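Local coordinates for alpha-1,2-mannosidase (Bacteroides thetaiotaomicron, PDB 2WW2), which hydrolyses alpha-mannosidic linkages with inversion of configuration, as a member of the calcium-dependent glycoside hydrolase family 92 of a human gut symbiont, at residues D529-G532 with L533-M537; I591-Y594 with D595-G598. All coordinates share one frame; numbering follows the deposited sequence.

Contact 1: D529-G532 with L533-M537; sequences DPEG and LSELM
Leu533 N donates to Asp529 O at 2.9 Å, the first of the alpha-helical i to i+4 bonds. Ser534 N to Pro530 O and Leu536 N to Gly532 O follow the same pattern. Between them Glu535 N reaches Glu531 O, a carbonyl oxygen that also has Ser534 OG at 2.9 Å. The hydroxyl gets there because chi1 of 83° sets OG between the backbone N and the carbonyl carbon, folded back over the preceding turn. At the helix start Asp529 acts as the cap: its OD1 takes the N-H of Gly532 at 3.0 Å, the donor standing well above the carboxylate plane. An aspartate suits this place, being short enough to reach back to an amide of the first turn and probably favoured by the helix dipole. Ser736 N also binds OD1, while Tyr481 OH binds OD2, so both oxygens of the cap are held.

Glu531 and Glu535 stand one turn apart, with Glu531 OE2 4.6 Å from Glu535 OE1. One water donates to both oxygens and probably eases their repulsion; a second water joins Glu531 OE2 to Ser534 OG. The other oxygen of each carboxylate is held elsewhere, Glu531 OE1 by His540 and Glu535 OE2 by a salt bridge to Arg482. Glu535 CB rests on Gly532 O at 3.4 Å. Leu533 turns its branched end to Met543 of helix 540-551 and Leu536 lies on Tyr481 and Tyr485, as suits apolar side chains facing protein. Gly532 suits its place because the capping carboxylate lies close against it, Asp529 OD2 3.7 Å from Gly532 CA. Pro530, with no N-H to give, fits the first helical position. Such an N-capped first turn, with proline directly after the capping aspartate, is a classic helix start, here opening helix 530-537 of the catalytic domain.

Contact 2: I591-Y594 with D595-G598; sequences IYLY and DYIG
Asp595 N bonds back to Tyr592 O at 3.1 Å and Tyr596 N to Leu593 O at 3.0 Å, each closing a four-residue turn, i to i+3. In both, the donor stands well above the carbonyl plane. Ile597 N to Tyr594 O, at 3.4 Å, is a weak third step. Gly598 then takes a positive phi of 97°, a conformation that glycine adopts easily, and the chain leaves the turn.

The Tyr596 ring puts its edge to the backbone, with CD2 3.5 Å from Tyr592 O and that oxygen in the ring plane, where the slightly positive ring hydrogens suit a carbonyl. Successive i to i+3 bonds are the mark of a 3-10 turn, here in the later part of the long loop between helices 565-577 and 600-613 in the catalytic domain. Asp595 lies alongside Tyr592, their carboxylate and ring planes 62° apart, and its OD2 comes to 4.1 Å from Tyr592 CD1 at the ring edge. Leu593 CD2 meets Tyr596 CD2 at 4.4 Å, a light apolar touch. Ile597 folds CG1 back toward Leu593 O because chi1 of 62° places that branch between its own N and carbonyl carbon. The phenols of Tyr592 and Tyr594 reach Ser638 and Asp548, so these long side chains can bury their rings while hydrogen-bonding at their ends.

Overall arrangement
Both contacts belong to the catalytic domain, on the same side of the chain's centre, and their own centres are about 12 Å apart. Contact 1 comes first along the chain, at the start of helix 530-537; helices 540-551 and 565-577 follow before contact 2, which leads toward helix 600-613. They meet directly: Pro530 CG packs 3.7 Å from Tyr596 CD1 and 3.9 Å from Leu593 CD2, so the proline at the helix start rests on the apolar side of the turn. Helix 540-551 packs against both, through Met543 at contact 1 and Ile544 at contact 2, so the capped helix start and the 3-10 turn lie side by side in the catalytic domain.

Contact 1: D529-G532 with L533-M537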
loop_
_atom_site.group_PDB
_atom_site.type_symbol
_atom_site.label_atom_id
_atom_site.label_comp_id
_atom_site.label_asym_id
_atom_site.label_seq_id
_atom_site.Cartn_x
_atom_site.Cartn_y
_atom_site.Cartn_z
ATOM N N ASP A 529 -27.224 10.986 -13.796
ATOM C CA ASP A 529 -28.179 10.543 -12.772
ATOM C C ASP A 529 -27.564 10.325 -11.375
ATOM O O ASP A 529 -27.646 9.235 -10.823
ATOM C CB ASP A 529 -28.875 9.256 -13.243
ATOM C CG ASP A 529 -30.220 9.032 -12.567
ATOM O OD1 ASP A 529 -30.647 9.894 -11.755
ATOM O OD2 ASP A 529 -30.861 7.994 -12.859
ATOM N N PRO A 530 -26.947 11.365 -10.795
ATOM C CA PRO A 530 -26.415 11.185 -9.445
ATOM C C PRO A 530 -27.484 10.702 -8.446
ATOM O O PRO A 530 -27.175 9.908 -7.566
ATOM C CB PRO A 530 -25.918 12.585 -9.077
ATOM C CG PRO A 530 -25.557 13.211 -10.411
ATOM C CD PRO A 530 -26.645 12.694 -11.348
ATOM N N GLU A 531 -28.726 11.183 -8.574
ATOM C CA GLU A 531 -29.771 10.759 -7.649
ATOM C C GLU A 531 -30.042 9.262 -7.813
ATOM O O GLU A 531 -30.212 8.541 -6.827
ATOM C CB GLU A 531 -31.056 11.582 -7.849
ATOM C CG GLU A 531 -32.206 11.215 -6.911
ATOM C CD GLU A 531 -31.901 11.484 -5.429
ATOM O OE1 GLU A 531 -31.062 12.362 -5.108
ATOM O OE2 GLU A 531 -32.526 10.813 -4.582
ATOM N N GLY A 532 -30.077 8.785 -9.054
ATOM C CA GLY A 532 -30.276 7.352 -9.278
ATOM C C GLY A 532 -29.106 6.530 -8.752
ATOM O O GLY A 532 -29.284 5.409 -8.271
ATOM N N LEU A 533 -27.889 7.060 -8.856
ATOM C CA LEU A 533 -26.750 6.360 -8.275
ATOM C C LEU A 533 -26.882 6.291 -6.748
ATOM O O LEU A 533 -26.637 5.238 -6.145
ATOM C CB LEU A 533 -25.413 6.999 -8.691
ATOM C CG LEU A 533 -24.154 6.274 -8.187
ATOM C CD1 LEU A 533 -24.138 4.823 -8.704
ATOM C CD2 LEU A 533 -22.889 7.002 -8.616
ATOM N N SER A 534 -27.276 7.398 -6.118
ATOM C CA SER A 534 -27.431 7.376 -4.672
ATOM C C SER A 534 -28.505 6.367 -4.274
ATOM O O SER A 534 -28.385 5.722 -3.240
ATOM C CB SER A 534 -27.730 8.756 -4.090
ATOM O OG SER A 534 -29.100 9.055 -4.176
ATOM N N GLU A 535 -29.533 6.212 -5.100
ATOM C CA GLU A 535 -30.560 5.202 -4.833
ATOM C C GLU A 535 -29.953 3.805 -4.804
ATOM O O GLU A 535 -30.271 2.997 -3.933
ATOM C CB GLU A 535 -31.667 5.224 -5.889
ATOM C CG GLU A 535 -32.611 6.391 -5.778
ATOM C CD GLU A 535 -33.605 6.446 -6.935
ATOM O OE1 GLU A 535 -34.436 7.380 -6.941
ATOM O OE2 GLU A 535 -33.546 5.567 -7.838
ATOM N N LEU A 536 -29.108 3.508 -5.780
ATOM C CA LEU A 536 -28.410 2.237 -5.793
ATOM C C LEU A 536 -27.607 2.067 -4.502
ATOM O O LEU A 536 -27.580 0.988 -3.926
ATOM C CB LEU A 536 -27.470 2.143 -7.007
ATOM C CG LEU A 536 -28.153 2.056 -8.375
ATOM C CD1 LEU A 536 -27.120 2.003 -9.481
ATOM C CD2 LEU A 536 -29.092 0.853 -8.457
ATOM N N MET A 537 -26.944 3.131 -4.067
ATOM C CA MET A 537 -26.051 3.056 -2.918
ATOM C C MET A 537 -26.799 3.034 -1.577
ATOM O O MET A 537 -26.184 2.863 -0.521
ATOM C CB MET A 537 -25.069 4.225 -2.935
ATOM C CG MET A 537 -24.048 4.158 -4.063
ATOM S SD MET A 537 -22.900 5.512 -3.965
ATOM C CE MET A 537 -21.749 5.088 -5.276
HETATM O O HOH W 1 -31.312 8.623 -2.854
HETATM O O HOH W 2 -34.457 9.275 -5.319
#

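Contact 2: I591-Y594 with D595-G598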
loop_
_atom_site.group_PDB
_atom_site.type_symbol
_atom_site.label_atom_id
_atom_site.label_comp_id
_atom_site.label_asym_id
_atom_site.label_seq_id
_atom_site.Cartn_x
_atom_site.Cartn_y
_atom_site.Cartn_z
ATOM N N ILE A 591 -15.919 15.032 -7.017
ATOM C CA ILE A 591 -15.902 16.005 -5.925
ATOM C C ILE A 591 -17.147 16.892 -5.916
ATOM O O ILE A 591 -17.574 17.358 -4.856
ATOM C CB ILE A 591 -14.649 16.898 -5.948
ATOM C CG1 ILE A 591 -13.462 16.096 -5.449
ATOM C CG2 ILE A 591 -14.842 18.082 -5.008
ATOM C CD1 ILE A 591 -12.155 16.917 -5.358
ATOM N N TYR A 592 -17.751 17.093 -7.087
ATOM C CA TYR A 592 -18.918 17.971 -7.182
ATOM C C TYR A 592 -20.203 17.265 -6.785
ATOM O O TYR A 592 -21.250 17.910 -6.708
ATOM C CB TYR A 592 -19.070 18.545 -8.599
ATOM C CG TYR A 592 -18.033 19.612 -8.912
ATOM C CD1 TYR A 592 -18.262 20.948 -8.575
ATOM C CD2 TYR A 592 -16.820 19.277 -9.504
ATOM C CE1 TYR A 592 -17.317 21.933 -8.834
ATOM C CE2 TYR A 592 -15.849 20.255 -9.761
ATOM C CZ TYR A 592 -16.113 21.581 -9.412
ATOM O OH TYR A 592 -15.176 22.563 -9.674
ATOM N N LEU A 593 -20.143 15.960 -6.536
ATOM C CA LEU A 593 -21.381 15.199 -6.277
ATOM C C LEU A 593 -22.031 15.584 -4.943
ATOM O O LEU A 593 -23.228 15.405 -4.763
ATOM C CB LEU A 593 -21.140 13.687 -6.374
ATOM C CG LEU A 593 -20.891 13.156 -7.794
ATOM C CD1 LEU A 593 -20.456 11.672 -7.780
ATOM C CD2 LEU A 593 -22.128 13.321 -8.635
ATOM N N TYR A 594 -21.256 16.116 -4.005
ATOM C CA TYR A 594 -21.861 16.581 -2.755
ATOM C C TYR A 594 -22.930 17.652 -3.001
ATOM O O TYR A 594 -23.812 17.816 -2.170
ATOM C CB TYR A 594 -20.835 17.141 -1.800
ATOM C CG TYR A 594 -19.781 16.169 -1.283
ATOM C CD1 TYR A 594 -20.067 15.275 -0.250
ATOM C CD2 TYR A 594 -18.484 16.207 -1.774
ATOM C CE1 TYR A 594 -19.086 14.428 0.261
ATOM C CE2 TYR A 594 -17.491 15.349 -1.282
ATOM C CZ TYR A 594 -17.800 14.468 -0.271
ATOM O OH TYR A 594 -16.814 13.636 0.222
ATOM N N ASP A 595 -22.837 18.365 -4.125
ATOM C CA ASP A 595 -23.818 19.407 -4.508
ATOM C C ASP A 595 -25.203 18.837 -4.767
ATOM O O ASP A 595 -26.196 19.575 -4.745
ATOM C CB ASP A 595 -23.402 20.117 -5.801
ATOM C CG ASP A 595 -22.355 21.217 -5.597
ATOM O OD1 ASP A 595 -22.098 21.643 -4.456
ATOM O OD2 ASP A 595 -21.804 21.694 -6.622
ATOM N N TYR A 596 -25.263 17.538 -5.057
ATOM C CA TYR A 596 -26.500 16.866 -5.470
ATOM C C TYR A 596 -27.203 16.165 -4.309
ATOM O O TYR A 596 -28.353 15.722 -4.431
ATOM C CB TYR A 596 -26.196 15.827 -6.574
ATOM C CG TYR A 596 -25.687 16.445 -7.862
ATOM C CD1 TYR A 596 -26.488 16.474 -9.008
ATOM C CD2 TYR A 596 -24.419 17.011 -7.925
ATOM C CE1 TYR A 596 -26.032 17.056 -10.187
ATOM C CE2 TYR A 596 -23.952 17.602 -9.095
ATOM C CZ TYR A 596 -24.768 17.619 -10.223
ATOM O OH TYR A 596 -24.300 18.219 -11.368
ATOM N N ILE A 597 -26.500 16.039 -3.186
ATOM C CA ILE A 597 -26.995 15.228 -2.093
ATOM C C ILE A 597 -26.907 15.965 -0.760
ATOM O O ILE A 597 -26.875 15.334 0.290
ATOM C CB ILE A 597 -26.243 13.869 -2.026
ATOM C CG1 ILE A 597 -24.756 14.081 -1.759
ATOM C CG2 ILE A 597 -26.386 13.138 -3.333
ATOM C CD1 ILE A 597 -23.916 12.858 -2.050
ATOM N N GLY A 598 -26.811 17.293 -0.815
ATOM C CA GLY A 598 -27.081 18.126 0.355
ATOM C C GLY A 598 -25.927 18.600 1.206
ATOM O O GLY A 598 -26.145 19.161 2.280
#